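Local coordinates for protein shikimate kinase (Bacteroides thetaiotaomicron, PDB 3VAA) that probably catalyses the magnesium-dependent transfer of a phosphate from ATP to the 3-hydroxyl of shikimate in the pathway to chorismate, at residues 81-92 / 104-115. Numbering follows the deposited sequence.
Sequences RELERNMLHEVA and GAPCFYDNMEFM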
loop_
_atom_site.group_PDB
_atom_site.type_symbol
_atom_site.label_atom_id
_atom_site.label_comp_id
_atom_site.label_asym_id
_atom_site.label_seq_id
_atom_site.Cartn_x
_atom_site.Cartn_y
_atom_site.Cartn_z
ATOM N N ARG A 81 -11.367 5.501 -9.482
ATOM C CA ARG A 81 -10.289 6.356 -8.965
ATOM C C ARG A 81 -10.813 7.630 -8.286
ATOM O O ARG A 81 -10.215 8.115 -7.325
ATOM C CB ARG A 81 -9.265 6.690 -10.032
ATOM C CG ARG A 81 -8.528 5.460 -10.571
ATOM C CD ARG A 81 -7.766 4.749 -9.473
ATOM N NE ARG A 81 -7.164 3.514 -9.983
ATOM C CZ ARG A 81 -6.543 2.610 -9.243
ATOM N NH1 ARG A 81 -6.392 2.768 -7.933
ATOM N NH2 ARG A 81 -6.032 1.531 -9.825
ATOM N N GLU A 82 -11.911 8.175 -8.804
ATOM C CA GLU A 82 -12.555 9.343 -8.154
ATOM C C GLU A 82 -13.053 8.952 -6.752
ATOM O O GLU A 82 -12.825 9.658 -5.781
ATOM C CB GLU A 82 -13.710 9.843 -9.006
ATOM C CG GLU A 82 -14.447 11.057 -8.465
ATOM C CD GLU A 82 -15.593 11.429 -9.395
ATOM O OE1 GLU A 82 -15.340 12.113 -10.392
ATOM O OE2 GLU A 82 -16.722 11.047 -9.112
ATOM N N LEU A 83 -13.714 7.808 -6.634
ATOM C CA LEU A 83 -14.222 7.412 -5.329
ATOM C C LEU A 83 -13.087 7.083 -4.360
ATOM O O LEU A 83 -13.166 7.403 -3.166
ATOM C CB LEU A 83 -15.224 6.266 -5.448
ATOM C CG LEU A 83 -14.926 4.837 -5.684
ATOM C CD1 LEU A 83 -14.430 4.140 -4.414
ATOM C CD2 LEU A 83 -16.271 4.247 -6.129
ATOM N N GLU A 84 -12.012 6.476 -4.871
ATOM C CA GLU A 84 -10.852 6.182 -4.046
ATOM C C GLU A 84 -10.230 7.476 -3.492
ATOM O O GLU A 84 -9.889 7.570 -2.315
ATOM C CB GLU A 84 -9.821 5.402 -4.856
ATOM C CG GLU A 84 -8.525 5.089 -4.130
ATOM C CD GLU A 84 -7.568 4.317 -4.994
ATOM O OE1 GLU A 84 -7.254 4.800 -6.122
ATOM O OE2 GLU A 84 -7.139 3.211 -4.547
ATOM N N ARG A 85 -10.080 8.479 -4.360
ATOM C CA ARG A 85 -9.599 9.779 -3.944
ATOM C C ARG A 85 -10.487 10.370 -2.843
ATOM O O ARG A 85 -10.013 10.868 -1.839
ATOM C CB ARG A 85 -9.574 10.705 -5.172
ATOM C CG ARG A 85 -9.146 12.139 -4.928
ATOM C CD ARG A 85 -10.306 13.028 -4.487
ATOM N NE ARG A 85 -9.903 14.437 -4.388
ATOM C CZ ARG A 85 -10.521 15.354 -3.643
ATOM N NH1 ARG A 85 -11.586 15.037 -2.908
ATOM N NH2 ARG A 85 -10.058 16.584 -3.606
ATOM N N ASN A 86 -11.792 10.319 -3.042
ATOM C CA ASN A 86 -12.706 10.846 -2.055
ATOM C C ASN A 86 -12.608 10.109 -0.710
ATOM O O ASN A 86 -12.645 10.730 0.345
ATOM C CB ASN A 86 -14.138 10.835 -2.592
ATOM C CG ASN A 86 -14.338 11.803 -3.720
ATOM O OD1 ASN A 86 -13.655 12.841 -3.791
ATOM N ND2 ASN A 86 -15.344 11.533 -4.574
ATOM N N MET A 87 -12.434 8.787 -0.745
ATOM C CA MET A 87 -12.315 8.037 0.480
ATOM C C MET A 87 -10.949 8.293 1.157
ATOM O O MET A 87 -10.863 8.327 2.396
ATOM C CB MET A 87 -12.566 6.549 0.233
ATOM C CG MET A 87 -14.017 6.204 -0.145
ATOM S SD MET A 87 -15.268 6.885 0.960
ATOM C CE MET A 87 -15.677 8.475 0.170
ATOM N N LEU A 88 -9.909 8.484 0.367
ATOM C CA LEU A 88 -8.594 8.883 0.889
ATOM C C LEU A 88 -8.760 10.185 1.688
ATOM O O LEU A 88 -8.223 10.318 2.792
ATOM C CB LEU A 88 -7.592 9.092 -0.236
ATOM C CG LEU A 88 -6.202 9.612 0.155
ATOM C CD1 LEU A 88 -5.533 8.652 1.155
ATOM C CD2 LEU A 88 -5.319 9.804 -1.100
ATOM N N HIS A 89 -9.523 11.145 1.150
ATOM C CA HIS A 89 -9.753 12.395 1.864
ATOM C C HIS A 89 -10.517 12.201 3.166
ATOM O O HIS A 89 -10.288 12.929 4.126
ATOM C CB HIS A 89 -10.374 13.448 0.932
ATOM C CG HIS A 89 -9.389 14.018 -0.030
ATOM N ND1 HIS A 89 -9.077 15.358 -0.064
ATOM C CD2 HIS A 89 -8.558 13.418 -0.916
ATOM C CE1 HIS A 89 -8.146 15.569 -0.977
ATOM N NE2 HIS A 89 -7.810 14.410 -1.510
ATOM N N GLU A 90 -11.420 11.235 3.205
ATOM C CA GLU A 90 -12.138 10.941 4.433
ATOM C C GLU A 90 -11.220 10.340 5.501
ATOM O O GLU A 90 -11.229 10.787 6.652
ATOM C CB GLU A 90 -13.311 9.996 4.182
ATOM C CG GLU A 90 -14.458 10.615 3.440
ATOM C CD GLU A 90 -15.738 9.803 3.559
ATOM O OE1 GLU A 90 -15.721 8.745 4.224
ATOM O OE2 GLU A 90 -16.770 10.207 2.993
ATOM N N VAL A 91 -10.425 9.329 5.119
ATOM C CA VAL A 91 -9.575 8.653 6.121
ATOM C C VAL A 91 -8.453 9.570 6.568
ATOM O O VAL A 91 -7.933 9.430 7.674
ATOM C CB VAL A 91 -9.032 7.273 5.632
ATOM C CG1 VAL A 91 -10.210 6.328 5.292
ATOM C CG2 VAL A 91 -8.107 7.405 4.448
ATOM N N ALA A 92 -8.075 10.515 5.726
ATOM C CA ALA A 92 -7.011 11.458 6.066
ATOM C C ALA A 92 -7.395 12.392 7.233
ATOM O O ALA A 92 -6.534 13.081 7.781
ATOM C CB ALA A 92 -6.613 12.255 4.840
ATOM N N GLY A 104 -2.478 1.457 -6.742
ATOM C CA GLY A 104 -2.663 2.490 -7.747
ATOM C C GLY A 104 -2.979 3.859 -7.227
ATOM O O GLY A 104 -2.831 4.844 -7.964
ATOM N N ALA A 105 -3.425 3.944 -5.969
ATOM C CA ALA A 105 -3.824 5.204 -5.365
ATOM C C ALA A 105 -2.817 6.348 -5.560
ATOM O O ALA A 105 -3.209 7.459 -5.932
ATOM C CB ALA A 105 -4.149 5.016 -3.873
ATOM N N PRO A 106 -1.514 6.090 -5.376
ATOM C CA PRO A 106 -0.567 7.197 -5.531
ATOM C C PRO A 106 -0.467 7.831 -6.919
ATOM O O PRO A 106 0.083 8.932 -7.042
ATOM C CB PRO A 106 0.775 6.527 -5.196
ATOM C CG PRO A 106 0.398 5.487 -4.259
ATOM C CD PRO A 106 -0.838 4.901 -4.833
ATOM N N CYS A 107 -1.002 7.169 -7.943
ATOM C CA CYS A 107 -0.868 7.611 -9.317
ATOM C C CYS A 107 -1.904 8.607 -9.808
ATOM O O CYS A 107 -1.788 9.086 -10.936
ATOM C CB CYS A 107 -0.944 6.411 -10.254
ATOM S SG CYS A 107 0.267 5.158 -9.898
ATOM N N PHE A 108 -2.902 8.903 -9.000
ATOM C CA PHE A 108 -4.023 9.720 -9.457
ATOM C C PHE A 108 -4.239 10.977 -8.653
ATOM O O PHE A 108 -3.804 11.078 -7.487
ATOM C CB PHE A 108 -5.274 8.855 -9.457
ATOM C CG PHE A 108 -5.158 7.672 -10.355
ATOM C CD1 PHE A 108 -5.349 7.804 -11.724
ATOM C CD2 PHE A 108 -4.800 6.450 -9.844
ATOM C CE1 PHE A 108 -5.212 6.708 -12.565
ATOM C CE2 PHE A 108 -4.648 5.354 -10.674
ATOM C CZ PHE A 108 -4.849 5.481 -12.023
ATOM N N TYR A 109 -4.927 11.937 -9.286
ATOM C CA TYR A 109 -5.228 13.236 -8.666
ATOM C C TYR A 109 -3.958 13.812 -8.049
ATOM O O TYR A 109 -2.881 13.688 -8.654
ATOM C CB TYR A 109 -6.383 13.081 -7.654
ATOM C CG TYR A 109 -7.680 12.673 -8.328
ATOM C CD1 TYR A 109 -8.529 13.634 -8.875
ATOM C CD2 TYR A 109 -8.050 11.347 -8.440
ATOM C CE1 TYR A 109 -9.703 13.270 -9.518
ATOM C CE2 TYR A 109 -9.216 10.970 -9.098
ATOM C CZ TYR A 109 -10.041 11.931 -9.621
ATOM O OH TYR A 109 -11.198 11.580 -10.255
ATOM N N ASP A 110 -4.067 14.459 -6.881
ATOM C CA ASP A 110 -2.887 14.911 -6.131
ATOM C C ASP A 110 -2.729 13.991 -4.909
ATOM O O ASP A 110 -2.240 14.413 -3.859
ATOM C CB ASP A 110 -3.072 16.360 -5.649
ATOM C CG ASP A 110 -4.306 16.540 -4.757
ATOM O OD1 ASP A 110 -5.207 15.658 -4.772
ATOM O OD2 ASP A 110 -4.378 17.585 -4.055
ATOM N N ASN A 111 -3.118 12.728 -5.053
ATOM C CA ASN A 111 -3.144 11.801 -3.904
ATOM C C ASN A 111 -1.831 11.713 -3.129
ATOM O O ASN A 111 -1.848 11.705 -1.902
ATOM C CB ASN A 111 -3.565 10.403 -4.356
ATOM C CG ASN A 111 -5.057 10.298 -4.727
ATOM O OD1 ASN A 111 -5.849 11.234 -4.559
ATOM N ND2 ASN A 111 -5.441 9.120 -5.241
ATOM N N MET A 112 -0.705 11.632 -3.837
ATOM C CA MET A 112 0.586 11.506 -3.154
ATOM C C MET A 112 0.931 12.809 -2.450
ATOM O O MET A 112 1.337 12.802 -1.294
ATOM C CB MET A 112 1.707 11.094 -4.105
ATOM C CG MET A 112 3.075 10.839 -3.391
ATOM S SD MET A 112 3.013 9.587 -2.080
ATOM C CE MET A 112 2.055 8.562 -2.997
ATOM N N GLU A 113 0.732 13.929 -3.137
ATOM C CA GLU A 113 1.022 15.232 -2.570
ATOM C C GLU A 113 0.125 15.457 -1.343
ATOM O O GLU A 113 0.566 15.995 -0.318
ATOM C CB GLU A 113 0.817 16.295 -3.645
ATOM C CG GLU A 113 0.965 17.723 -3.216
ATOM C CD GLU A 113 0.559 18.676 -4.335
ATOM O OE1 GLU A 113 1.393 18.952 -5.221
ATOM O OE2 GLU A 113 -0.601 19.145 -4.326
ATOM N N PHE A 114 -1.126 15.010 -1.442
ATOM C CA PHE A 114 -2.086 15.151 -0.358
ATOM C C PHE A 114 -1.699 14.328 0.861
ATOM O O PHE A 114 -1.692 14.830 2.000
ATOM C CB PHE A 114 -3.489 14.835 -0.864
ATOM C CG PHE A 114 -4.529 14.828 0.212
ATOM C CD1 PHE A 114 -5.027 16.019 0.718
ATOM C CD2 PHE A 114 -5.023 13.636 0.694
ATOM C CE1 PHE A 114 -5.993 16.010 1.728
ATOM C CE2 PHE A 114 -5.990 13.600 1.691
ATOM C CZ PHE A 114 -6.484 14.798 2.201
ATOM N N MET A 115 -1.317 13.080 0.634
ATOM C CA MET A 115 -0.844 12.238 1.712
ATOM C C MET A 115 0.416 12.866 2.350
ATOM O O MET A 115 0.523 12.920 3.575
ATOM C CB MET A 115 -0.552 10.827 1.200
ATOM C CG MET A 115 -1.809 10.020 0.977
ATOM S SD MET A 115 -1.512 8.296 0.564
ATOM C CE MET A 115 -1.093 8.378 -1.159
HETATM O O HOH W 1 -7.425 7.651 -6.697
HETATM O O HOH W 2 -5.256 1.327 -5.801
HETATM O O HOH W 3 -13.114 13.338 -11.263
HETATM O O HOH W 4 -7.803 16.010 -5.483
HETATM O O HOH W 5 -5.896 13.664 -3.285
#
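R81, predicted to bind shikimate, lays its chain over one face of the F108 ring, CD 3.7 Å from its centroid. The bend at chi2 (-61°) lets the guanidinium lie 16° from the ring plane, while NH1 donates to E84 OE1 at 2.9 Å. This salt bridge probably helps orient the arginine for its anionic substrate. For buried E84, one water links OE1 to R81 O and N111 ND2, another joins OE2 to G104 N. N111 suits its place because its amide donates to A105 O, 2.9 Å from ND2, tying the start of its helix back to the 3-10 segment 105-107. R85, its aliphatic part a hydrophobic surface, sets CG over the Y109 face. L88 presses CD2 against N111 and sets CD1 4.0 Å from M115 CG, its branched apolar end suiting burial. The flat H89 ring is sandwiched between the R85 guanidinium and F114, the two rings stacked face to face, centroids 3.6 Å apart. Small A92 touches F114 CE2 with CB. Helix segments 81-91 and 111-115 run nearly parallel, axes 11.1 Å apart at closest approach, with L88, A92 and M115 on F29 of strand 27-31 and L83 and M87 facing helix 56-64.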